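Local atomic coordinates of fumarate reductase iron-sulfur subunit (Mycolicibacterium smegmatis, PDB entry 7D6V), a protein that probably relays electrons from succinate oxidation to quinone through its three iron-sulfur clusters, as part of the mycobacterial succinate dehydrogenase Sdh1. Residues S61-R69 / E85-R93; P171-M182 / I219-R230. All coordinates share one frame; numbering follows the deposited sequence.

Interaction 1 (S61-R69 / E85-R93); sequences SCSAEINGR and EVVTVTPLR. With FES (Fe2/s2 (inorganic) cluster), chain E.
Glu-65 meets Thr-90 in an antiparallel, hydrogen-bonded pair, a single bridge in which Glu-65 N gives a nearly straight bond to Thr-90 O (3.1 Å, 169°) and the return bond from Thr-90 N to Glu-65 O is weak. The side chain of Glu-65 then runs along the partner segment. With CG beside the backbone N (chi1 -60°) and an extended chain beyond it, the carboxylate reaches past Pro-91 to Arg-93, whose backbone N meets OE2 at 3.1 Å from above the carboxylate plane. The same OE2 also takes a salt bridge from Arg-159 and a hydrogen bond from Asn-153, while the guanidinium of Arg-93 turns to Glu-23 O of the membrane anchor subunit. This pairing lies in the ferredoxin-like 2Fe-2S domain, where Cys-62, just before strand 63-65, binds FE2 of the cluster through SG at 2.5 Å and Cys-74 SG also binds an iron of it. Beyond the bridge, Ile-66 and Val-89 lie side by side, CD1 to CG1 4.0 Å, and Ile-66 CG2 faces Val-87 CG1. At the other end of strand 63-65, the branches of Leu-92 divide their contacts: CD1 packs on Ser-63 CB at 4.0 Å, and CD2 on the backbone carbonyl of Ala-64.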
loop_
_atom_site.group_PDB
_atom_site.type_symbol
_atom_site.label_atom_id
_atom_site.label_comp_id
_atom_site.label_asym_id
_atom_site.label_seq_id
_atom_site.Cartn_x
_atom_site.Cartn_y
_atom_site.Cartn_z
ATOM N N SER B 61 4.285 -3.354 6.579
ATOM C CA SER B 61 4.619 -3.996 7.844
ATOM C C SER B 61 6.079 -4.429 7.897
ATOM O O SER B 61 6.727 -4.300 8.941
ATOM C CB SER B 61 3.703 -5.195 8.077
ATOM O OG SER B 61 2.345 -4.823 7.972
ATOM N N CYS B 62 6.551 -5.010 6.798
ATOM C CA CYS B 62 7.901 -5.572 6.711
ATOM C C CYS B 62 9.049 -4.637 6.346
ATOM O O CYS B 62 9.989 -5.050 5.666
ATOM C CB CYS B 62 7.904 -6.774 5.761
ATOM S SG CYS B 62 7.967 -6.339 4.007
ATOM N N SER B 63 8.988 -3.388 6.789
ATOM C CA SER B 63 10.081 -2.466 6.516
ATOM C C SER B 63 11.314 -2.845 7.327
ATOM O O SER B 63 11.234 -3.049 8.540
ATOM C CB SER B 63 9.657 -1.037 6.840
ATOM O OG SER B 63 8.516 -0.663 6.094
ATOM N N ALA B 64 12.457 -2.934 6.655
ATOM C CA ALA B 64 13.729 -3.184 7.318
ATOM C C ALA B 64 14.824 -2.526 6.491
ATOM O O ALA B 64 14.546 -1.801 5.535
ATOM C CB ALA B 64 13.964 -4.688 7.504
ATOM N N GLU B 65 16.074 -2.768 6.863
ATOM C CA GLU B 65 17.226 -2.321 6.084
ATOM C C GLU B 65 17.969 -3.576 5.647
ATOM O O GLU B 65 18.673 -4.201 6.445
ATOM C CB GLU B 65 18.098 -1.371 6.891
ATOM C CG GLU B 65 17.351 -0.121 7.322
ATOM C CD GLU B 65 18.241 0.910 7.972
ATOM O OE1 GLU B 65 19.477 0.749 7.921
ATOM O OE2 GLU B 65 17.704 1.883 8.536
ATOM N N ILE B 66 17.813 -3.936 4.372
ATOM C CA ILE B 66 18.101 -5.300 3.941
ATOM C C ILE B 66 19.596 -5.531 3.792
ATOM O O ILE B 66 20.112 -6.576 4.200
ATOM C CB ILE B 66 17.346 -5.621 2.640
ATOM C CG1 ILE B 66 15.861 -5.799 2.937
ATOM C CG2 ILE B 66 17.903 -6.873 1.997
ATOM C CD1 ILE B 66 15.600 -6.714 4.093
ATOM N N ASN B 67 20.311 -4.610 3.159
ATOM C CA ASN B 67 21.765 -4.708 3.126
ATOM C C ASN B 67 22.369 -3.313 3.264
ATOM O O ASN B 67 23.296 -2.933 2.548
ATOM C CB ASN B 67 22.225 -5.427 1.861
ATOM C CG ASN B 67 23.653 -5.899 1.951
ATOM O OD1 ASN B 67 24.332 -5.663 2.945
ATOM N ND2 ASN B 67 24.108 -6.601 0.924
ATOM N N GLY B 68 21.828 -2.532 4.194
ATOM C CA GLY B 68 22.138 -1.128 4.314
ATOM C C GLY B 68 21.108 -0.211 3.692
ATOM O O GLY B 68 21.158 1.000 3.929
ATOM N N ARG B 69 20.177 -0.756 2.910
ATOM C CA ARG B 69 19.175 0.005 2.185
ATOM C C ARG B 69 17.798 -0.235 2.775
ATOM O O ARG B 69 17.405 -1.394 2.954
ATOM C CB ARG B 69 19.169 -0.386 0.704
ATOM C CG ARG B 69 20.530 -0.718 0.133
ATOM C CD ARG B 69 21.338 0.536 -0.111
ATOM N NE ARG B 69 20.693 1.405 -1.089
ATOM C CZ ARG B 69 20.991 1.424 -2.383
ATOM N NH1 ARG B 69 21.929 0.621 -2.862
ATOM N NH2 ARG B 69 20.350 2.247 -3.197
ATOM N N GLU B 85 27.692 -13.951 -1.246
ATOM C CA GLU B 85 27.551 -12.641 -0.628
ATOM C C GLU B 85 26.772 -12.761 0.674
ATOM O O GLU B 85 25.814 -13.531 0.769
ATOM C CB GLU B 85 26.842 -11.681 -1.584
ATOM C CG GLU B 85 26.629 -10.284 -1.044
ATOM C CD GLU B 85 26.284 -9.288 -2.133
ATOM O OE1 GLU B 85 26.355 -9.659 -3.321
ATOM O OE2 GLU B 85 25.945 -8.134 -1.802
ATOM N N VAL B 86 27.192 -12.002 1.680
ATOM C CA VAL B 86 26.538 -12.003 2.982
ATOM C C VAL B 86 25.447 -10.943 2.986
ATOM O O VAL B 86 25.689 -9.789 2.617
ATOM C CB VAL B 86 27.551 -11.755 4.109
ATOM C CG1 VAL B 86 26.839 -11.641 5.447
ATOM C CG2 VAL B 86 28.577 -12.868 4.150
ATOM N N VAL B 87 24.245 -11.330 3.403
ATOM C CA VAL B 87 23.110 -10.417 3.482
ATOM C C VAL B 87 22.879 -10.060 4.944
ATOM O O VAL B 87 22.724 -10.948 5.788
ATOM C CB VAL B 87 21.851 -11.037 2.855
ATOM C CG1 VAL B 87 20.770 -9.991 2.701
ATOM C CG2 VAL B 87 22.184 -11.654 1.511
ATOM N N THR B 88 22.848 -8.765 5.244
ATOM C CA THR B 88 22.814 -8.272 6.618
ATOM C C THR B 88 21.493 -7.557 6.868
ATOM O O THR B 88 21.306 -6.422 6.424
ATOM C CB THR B 88 23.989 -7.334 6.872
ATOM O OG1 THR B 88 25.212 -8.063 6.744
ATOM C CG2 THR B 88 23.907 -6.737 8.264
ATOM N N VAL B 89 20.605 -8.190 7.627
ATOM C CA VAL B 89 19.265 -7.668 7.868
ATOM C C VAL B 89 19.223 -7.061 9.264
ATOM O O VAL B 89 19.485 -7.747 10.259
ATOM C CB VAL B 89 18.202 -8.767 7.710
ATOM C CG1 VAL B 89 16.812 -8.158 7.655
ATOM C CG2 VAL B 89 18.479 -9.595 6.472
ATOM N N THR B 90 18.875 -5.784 9.336
ATOM C CA THR B 90 18.784 -5.017 10.567
ATOM C C THR B 90 17.462 -4.269 10.590
ATOM O O THR B 90 16.841 -4.058 9.545
ATOM C CB THR B 90 19.942 -4.014 10.701
ATOM O OG1 THR B 90 19.746 -2.926 9.793
ATOM C CG2 THR B 90 21.275 -4.678 10.420
ATOM N N PRO B 91 16.994 -3.865 11.770
ATOM C CA PRO B 91 15.786 -3.039 11.840
ATOM C C PRO B 91 16.052 -1.628 11.335
ATOM O O PRO B 91 17.185 -1.229 11.062
ATOM C CB PRO B 91 15.444 -3.042 13.330
ATOM C CG PRO B 91 16.744 -3.271 13.999
ATOM C CD PRO B 91 17.496 -4.207 13.111
ATOM N N LEU B 92 14.968 -0.870 11.199
ATOM C CA LEU B 92 15.078 0.536 10.841
ATOM C C LEU B 92 15.866 1.287 11.906
ATOM O O LEU B 92 15.634 1.114 13.105
ATOM C CB LEU B 92 13.688 1.146 10.676
ATOM C CG LEU B 92 12.747 0.471 9.679
ATOM C CD1 LEU B 92 11.434 1.217 9.608
ATOM C CD2 LEU B 92 13.387 0.399 8.310
ATOM N N ARG B 93 16.801 2.124 11.466
ATOM C CA ARG B 93 17.733 2.788 12.366
ATOM C C ARG B 93 17.300 4.191 12.762
ATOM O O ARG B 93 18.055 4.879 13.449
ATOM C CB ARG B 93 19.126 2.839 11.736
ATOM C CG ARG B 93 19.840 1.505 11.713
ATOM C CD ARG B 93 21.221 1.629 11.106
ATOM N NE ARG B 93 22.226 1.976 12.103
ATOM C CZ ARG B 93 23.493 2.250 11.821
ATOM N NH1 ARG B 93 23.915 2.215 10.569
ATOM N NH2 ARG B 93 24.341 2.553 12.791
HETATM FE FE1 FES E . 2.741 -6.178 3.998
HETATM FE FE2 FES E . 5.680 -6.551 3.029
HETATM S S1 FES E . 4.364 -7.639 4.471
HETATM S S2 FES E . 4.231 -4.850 2.990
#

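Interaction 2 (P171-M182 / I219-R230); sequences PRFHMRIAELDM and ITDNALIPMKER. With F3S (Fe3-s4 cluster), chain G.
Ala-178 and Ala-223 bring helices 171-181 and 219-230 together, their CB atoms 3.9 Å apart where the segment axes approach to 8.6 Å and cross at 70°. Small side chains here allow close backbones, and the CA atoms of Met-175 and Ala-223 are the nearest pair. Apolar packing spreads from this point. Met-227 folds back on itself, bent at chi2 (-68°) and chi3 (-51°), which lays CG against Ala-178 CB (3.6 Å) and carries CE across to Ile-177 CG2 at about a right angle. In the other direction, Met-175 CG touches Ala-223 CB, its sulfur lies near Ile-219, and Leu-224 CD2 meets His-174 CB at 3.8 Å.

The polar contact is confined to the C-terminal ends of the two segments. Asp-181 and Arg-230 slide past each other in opposite directions and form a salt bridge from NH1 to OD2; the nitrogen comes from the anti side, tilted out of the carboxylate plane, though the detail of this bond is doubtful. Met-182 CE lies over one guanidinium face, offset toward the rim, while Arg-230 NH2 hydrogen-bonds to Gly-215 O of the membrane anchor subunit.

Cluster contacts occupy the N-terminal halves. Pro-171 CB and Leu-224 CD1 each approach S3 of the Fe3-S4 cluster to 3.4 Å, and Thr-220 OG1 faces S4 at 3.7 Å. Such a crossed helix pair, lining the Fe3-S4 cluster with Pro-171, Leu-224 and Thr-220 and touching Fe4-S4 through Ile-219, belongs to the bacterial-ferredoxin-like dicluster domain of succinate dehydrogenase iron-sulfur subunits.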
loop_
_atom_site.group_PDB
_atom_site.type_symbol
_atom_site.label_atom_id
_atom_site.label_comp_id
_atom_site.label_asym_id
_atom_site.label_seq_id
_atom_site.Cartn_x
_atom_site.Cartn_y
_atom_site.Cartn_z
ATOM N N PRO B 171 8.860 13.232 5.291
ATOM C CA PRO B 171 8.341 13.225 3.912
ATOM C C PRO B 171 6.902 12.760 3.788
ATOM O O PRO B 171 6.139 13.343 3.008
ATOM C CB PRO B 171 9.297 12.266 3.185
ATOM C CG PRO B 171 10.147 11.637 4.249
ATOM C CD PRO B 171 10.163 12.562 5.400
ATOM N N ARG B 172 6.503 11.730 4.538
ATOM C CA ARG B 172 5.164 11.172 4.375
ATOM C C ARG B 172 4.094 12.196 4.724
ATOM O O ARG B 172 3.096 12.335 4.010
ATOM C CB ARG B 172 5.010 9.916 5.234
ATOM C CG ARG B 172 3.757 9.099 4.952
ATOM C CD ARG B 172 2.640 9.433 5.930
ATOM N NE ARG B 172 1.366 8.827 5.560
ATOM C CZ ARG B 172 0.566 9.279 4.601
ATOM N NH1 ARG B 172 -0.572 8.656 4.340
ATOM N NH2 ARG B 172 0.903 10.349 3.898
ATOM N N PHE B 173 4.300 12.954 5.791
ATOM C CA PHE B 173 3.252 13.847 6.257
ATOM C C PHE B 173 3.274 15.201 5.567
ATOM O O PHE B 173 2.225 15.836 5.440
ATOM C CB PHE B 173 3.347 13.974 7.772
ATOM C CG PHE B 173 3.055 12.688 8.466
ATOM C CD1 PHE B 173 1.762 12.211 8.534
ATOM C CD2 PHE B 173 4.078 11.916 8.980
ATOM C CE1 PHE B 173 1.489 11.013 9.139
ATOM C CE2 PHE B 173 3.807 10.715 9.586
ATOM C CZ PHE B 173 2.511 10.264 9.664
ATOM N N HIS B 174 4.423 15.637 5.056
ATOM C CA HIS B 174 4.405 16.768 4.139
ATOM C C HIS B 174 3.760 16.387 2.813
ATOM O O HIS B 174 3.069 17.209 2.200
ATOM C CB HIS B 174 5.820 17.301 3.941
ATOM C CG HIS B 174 6.334 18.074 5.114
ATOM N ND1 HIS B 174 5.833 19.306 5.470
ATOM C CD2 HIS B 174 7.286 17.777 6.030
ATOM C CE1 HIS B 174 6.461 19.741 6.546
ATOM N NE2 HIS B 174 7.348 18.832 6.906
ATOM N N MET B 175 3.941 15.140 2.374
ATOM C CA MET B 175 3.192 14.643 1.227
ATOM C C MET B 175 1.697 14.610 1.521
ATOM O O MET B 175 0.877 14.892 0.644
ATOM C CB MET B 175 3.695 13.254 0.836
ATOM C CG MET B 175 3.054 12.687 -0.414
ATOM S SD MET B 175 3.457 10.957 -0.679
ATOM C CE MET B 175 2.625 10.204 0.710
ATOM N N ARG B 176 1.325 14.247 2.748
ATOM C CA ARG B 176 -0.081 14.272 3.144
ATOM C C ARG B 176 -0.637 15.693 3.127
ATOM O O ARG B 176 -1.779 15.920 2.705
ATOM C CB ARG B 176 -0.234 13.642 4.528
ATOM C CG ARG B 176 -1.574 13.880 5.184
ATOM C CD ARG B 176 -2.513 12.716 4.956
ATOM N NE ARG B 176 -3.745 12.864 5.723
ATOM C CZ ARG B 176 -4.947 13.009 5.182
ATOM N NH1 ARG B 176 -5.087 13.022 3.866
ATOM N NH2 ARG B 176 -6.011 13.138 5.959
ATOM N N ILE B 177 0.155 16.661 3.589
ATOM C CA ILE B 177 -0.250 18.062 3.521
ATOM C C ILE B 177 -0.452 18.491 2.073
ATOM O O ILE B 177 -1.413 19.192 1.750
ATOM C CB ILE B 177 0.779 18.956 4.238
ATOM C CG1 ILE B 177 0.749 18.706 5.744
ATOM C CG2 ILE B 177 0.512 20.423 3.951
ATOM C CD1 ILE B 177 1.845 19.415 6.497
ATOM N N ALA B 178 0.453 18.078 1.182
ATOM C CA ALA B 178 0.292 18.395 -0.236
ATOM C C ALA B 178 -0.958 17.743 -0.815
ATOM O O ALA B 178 -1.665 18.346 -1.631
ATOM C CB ALA B 178 1.530 17.955 -1.014
ATOM N N GLU B 179 -1.237 16.504 -0.411
ATOM C CA GLU B 179 -2.426 15.800 -0.881
ATOM C C GLU B 179 -3.697 16.516 -0.445
ATOM O O GLU B 179 -4.657 16.616 -1.217
ATOM C CB GLU B 179 -2.397 14.359 -0.370
ATOM C CG GLU B 179 -3.447 13.427 -0.954
ATOM C CD GLU B 179 -4.782 13.522 -0.247
ATOM O OE1 GLU B 179 -4.791 13.845 0.958
ATOM O OE2 GLU B 179 -5.821 13.281 -0.893
ATOM N N LEU B 180 -3.726 17.015 0.790
ATOM C CA LEU B 180 -4.898 17.753 1.251
ATOM C C LEU B 180 -4.979 19.138 0.620
ATOM O O LEU B 180 -6.079 19.655 0.405
ATOM C CB LEU B 180 -4.883 17.859 2.774
ATOM C CG LEU B 180 -5.274 16.582 3.514
ATOM C CD1 LEU B 180 -4.942 16.695 4.985
ATOM C CD2 LEU B 180 -6.745 16.292 3.317
ATOM N N ASP B 181 -3.832 19.746 0.318
ATOM C CA ASP B 181 -3.815 21.061 -0.313
ATOM C C ASP B 181 -4.281 21.002 -1.761
ATOM O O ASP B 181 -4.907 21.949 -2.247
ATOM C CB ASP B 181 -2.408 21.651 -0.228
ATOM C CG ASP B 181 -2.397 23.157 -0.363
ATOM O OD1 ASP B 181 -2.951 23.840 0.519
ATOM O OD2 ASP B 181 -1.820 23.663 -1.346
ATOM N N MET B 182 -3.988 19.912 -2.463
ATOM C CA MET B 182 -4.394 19.767 -3.854
ATOM C C MET B 182 -5.763 19.120 -4.011
ATOM O O MET B 182 -6.205 18.913 -5.143
ATOM C CB MET B 182 -3.345 18.963 -4.626
ATOM C CG MET B 182 -2.087 19.747 -4.946
ATOM S SD MET B 182 -0.673 18.692 -5.296
ATOM C CE MET B 182 0.673 19.807 -4.926
ATOM N N ILE B 219 7.890 11.889 -4.511
ATOM C CA ILE B 219 7.644 12.649 -3.287
ATOM C C ILE B 219 8.236 14.049 -3.390
ATOM O O ILE B 219 7.568 15.046 -3.101
ATOM C CB ILE B 219 8.196 11.892 -2.066
ATOM C CG1 ILE B 219 7.643 10.467 -2.028
ATOM C CG2 ILE B 219 7.870 12.639 -0.787
ATOM C CD1 ILE B 219 8.276 9.593 -0.982
ATOM N N THR B 220 9.497 14.146 -3.805
ATOM C CA THR B 220 10.158 15.445 -3.833
ATOM C C THR B 220 9.626 16.320 -4.962
ATOM O O THR B 220 9.322 17.499 -4.754
ATOM C CB THR B 220 11.668 15.261 -3.961
ATOM O OG1 THR B 220 12.105 14.276 -3.018
ATOM C CG2 THR B 220 12.389 16.561 -3.679
ATOM N N ASP B 221 9.496 15.757 -6.163
ATOM C CA ASP B 221 9.164 16.569 -7.328
ATOM C C ASP B 221 7.690 16.956 -7.367
ATOM O O ASP B 221 7.351 18.055 -7.818
ATOM C CB ASP B 221 9.549 15.832 -8.608
ATOM C CG ASP B 221 11.010 16.009 -8.966
ATOM O OD1 ASP B 221 11.749 16.638 -8.182
ATOM O OD2 ASP B 221 11.423 15.519 -10.037
ATOM N N ASN B 222 6.799 16.078 -6.911
ATOM C CA ASN B 222 5.370 16.324 -7.031
ATOM C C ASN B 222 4.733 16.868 -5.762
ATOM O O ASN B 222 3.643 17.443 -5.838
ATOM C CB ASN B 222 4.643 15.037 -7.440
ATOM C CG ASN B 222 4.781 14.734 -8.914
ATOM O OD1 ASN B 222 5.376 15.501 -9.664
ATOM N ND2 ASN B 222 4.235 13.605 -9.337
ATOM N N ALA B 223 5.370 16.705 -4.606
ATOM C CA ALA B 223 4.792 17.162 -3.349
ATOM C C ALA B 223 5.633 18.217 -2.650
ATOM O O ALA B 223 5.115 19.283 -2.308
ATOM C CB ALA B 223 4.568 15.967 -2.411
ATOM N N LEU B 224 6.921 17.958 -2.434
ATOM C CA LEU B 224 7.712 18.816 -1.558
ATOM C C LEU B 224 8.096 20.126 -2.235
ATOM O O LEU B 224 7.950 21.199 -1.644
ATOM C CB LEU B 224 8.959 18.071 -1.093
ATOM C CG LEU B 224 8.684 16.718 -0.447
ATOM C CD1 LEU B 224 9.982 16.073 -0.071
ATOM C CD2 LEU B 224 7.783 16.868 0.763
ATOM N N ILE B 225 8.619 20.057 -3.460
ATOM C CA ILE B 225 8.962 21.279 -4.188
ATOM C C ILE B 225 7.732 22.131 -4.489
ATOM O O ILE B 225 7.803 23.358 -4.314
ATOM C CB ILE B 225 9.784 20.935 -5.443
ATOM C CG1 ILE B 225 11.168 20.428 -5.044
ATOM C CG2 ILE B 225 9.914 22.144 -6.353
ATOM C CD1 ILE B 225 11.910 19.739 -6.153
ATOM N N PRO B 226 6.607 21.576 -4.963
ATOM C CA PRO B 226 5.406 22.418 -5.112
ATOM C C PRO B 226 4.956 23.078 -3.822
ATOM O O PRO B 226 4.545 24.246 -3.839
ATOM C CB PRO B 226 4.362 21.428 -5.638
ATOM C CG PRO B 226 5.144 20.418 -6.353
ATOM C CD PRO B 226 6.405 20.250 -5.575
ATOM N N MET B 227 5.031 22.372 -2.693
ATOM C CA MET B 227 4.625 22.981 -1.432
ATOM C C MET B 227 5.606 24.057 -0.995
ATOM O O MET B 227 5.201 25.067 -0.414
ATOM C CB MET B 227 4.472 21.920 -0.346
ATOM C CG MET B 227 3.246 21.052 -0.519
ATOM S SD MET B 227 1.701 21.941 -0.252
ATOM C CE MET B 227 2.003 22.708 1.333
ATOM N N LYS B 228 6.895 23.863 -1.268
ATOM C CA LYS B 228 7.868 24.913 -0.984
ATOM C C LYS B 228 7.600 26.147 -1.833
ATOM O O LYS B 228 7.729 27.278 -1.356
ATOM C CB LYS B 228 9.286 24.395 -1.214
ATOM C CG LYS B 228 9.812 23.530 -0.089
ATOM C CD LYS B 228 11.136 22.897 -0.453
ATOM C CE LYS B 228 11.720 22.122 0.716
ATOM N NZ LYS B 228 12.490 22.986 1.647
ATOM N N GLU B 229 7.217 25.947 -3.093
ATOM C CA GLU B 229 6.876 27.079 -3.949
ATOM C C GLU B 229 5.627 27.801 -3.456
ATOM O O GLU B 229 5.555 29.033 -3.505
ATOM C CB GLU B 229 6.701 26.602 -5.388
ATOM C CG GLU B 229 7.998 26.198 -6.059
ATOM C CD GLU B 229 8.944 27.368 -6.254
ATOM O OE1 GLU B 229 8.597 28.302 -7.005
ATOM O OE2 GLU B 229 10.035 27.360 -5.650
ATOM N N ARG B 230 4.630 27.056 -2.974
ATOM C CA ARG B 230 3.437 27.692 -2.413
ATOM C C ARG B 230 3.756 28.447 -1.124
ATOM O O ARG B 230 3.234 29.546 -0.885
ATOM C CB ARG B 230 2.356 26.640 -2.183
ATOM C CG ARG B 230 1.922 25.962 -3.466
ATOM C CD ARG B 230 0.932 24.844 -3.247
ATOM N NE ARG B 230 0.524 24.264 -4.522
ATOM C CZ ARG B 230 -0.687 23.783 -4.779
ATOM N NH1 ARG B 230 -1.625 23.802 -3.846
ATOM N NH2 ARG B 230 -0.960 23.281 -5.972
HETATM FE FE1 F3S G . 13.704 13.561 3.147
HETATM FE FE3 F3S G . 13.102 13.786 0.538
HETATM FE FE4 F3S G . 13.389 16.048 1.962
HETATM S S1 F3S G . 14.723 12.559 1.450
HETATM S S2 F3S G . 14.932 15.477 3.512
HETATM S S3 F3S G . 11.762 14.439 2.294
HETATM S S4 F3S G . 13.925 15.770 -0.213
#

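How the interactions relate
Interactions 1 and 2 follow each other along the chain, the first closing before the second opens, and lie on opposite sides of its centre. Their own centres are 28 Å apart and their nearest atoms about 11 Å, so they do not touch. Interaction 1 belongs to the 2Fe-2S domain and its short strands; interaction 2 pairs two helices around the dicluster region. Helix 150-154 lies between them, touching Ser-63 and Leu-92 on one side and Pro-171 on the other. The Fe4-S4 cluster likewise neighbours both, consistent with a relay from Fe2-S2 through Fe4-S4 to Fe3-S4. Both contacts also meet the membrane anchor subunit.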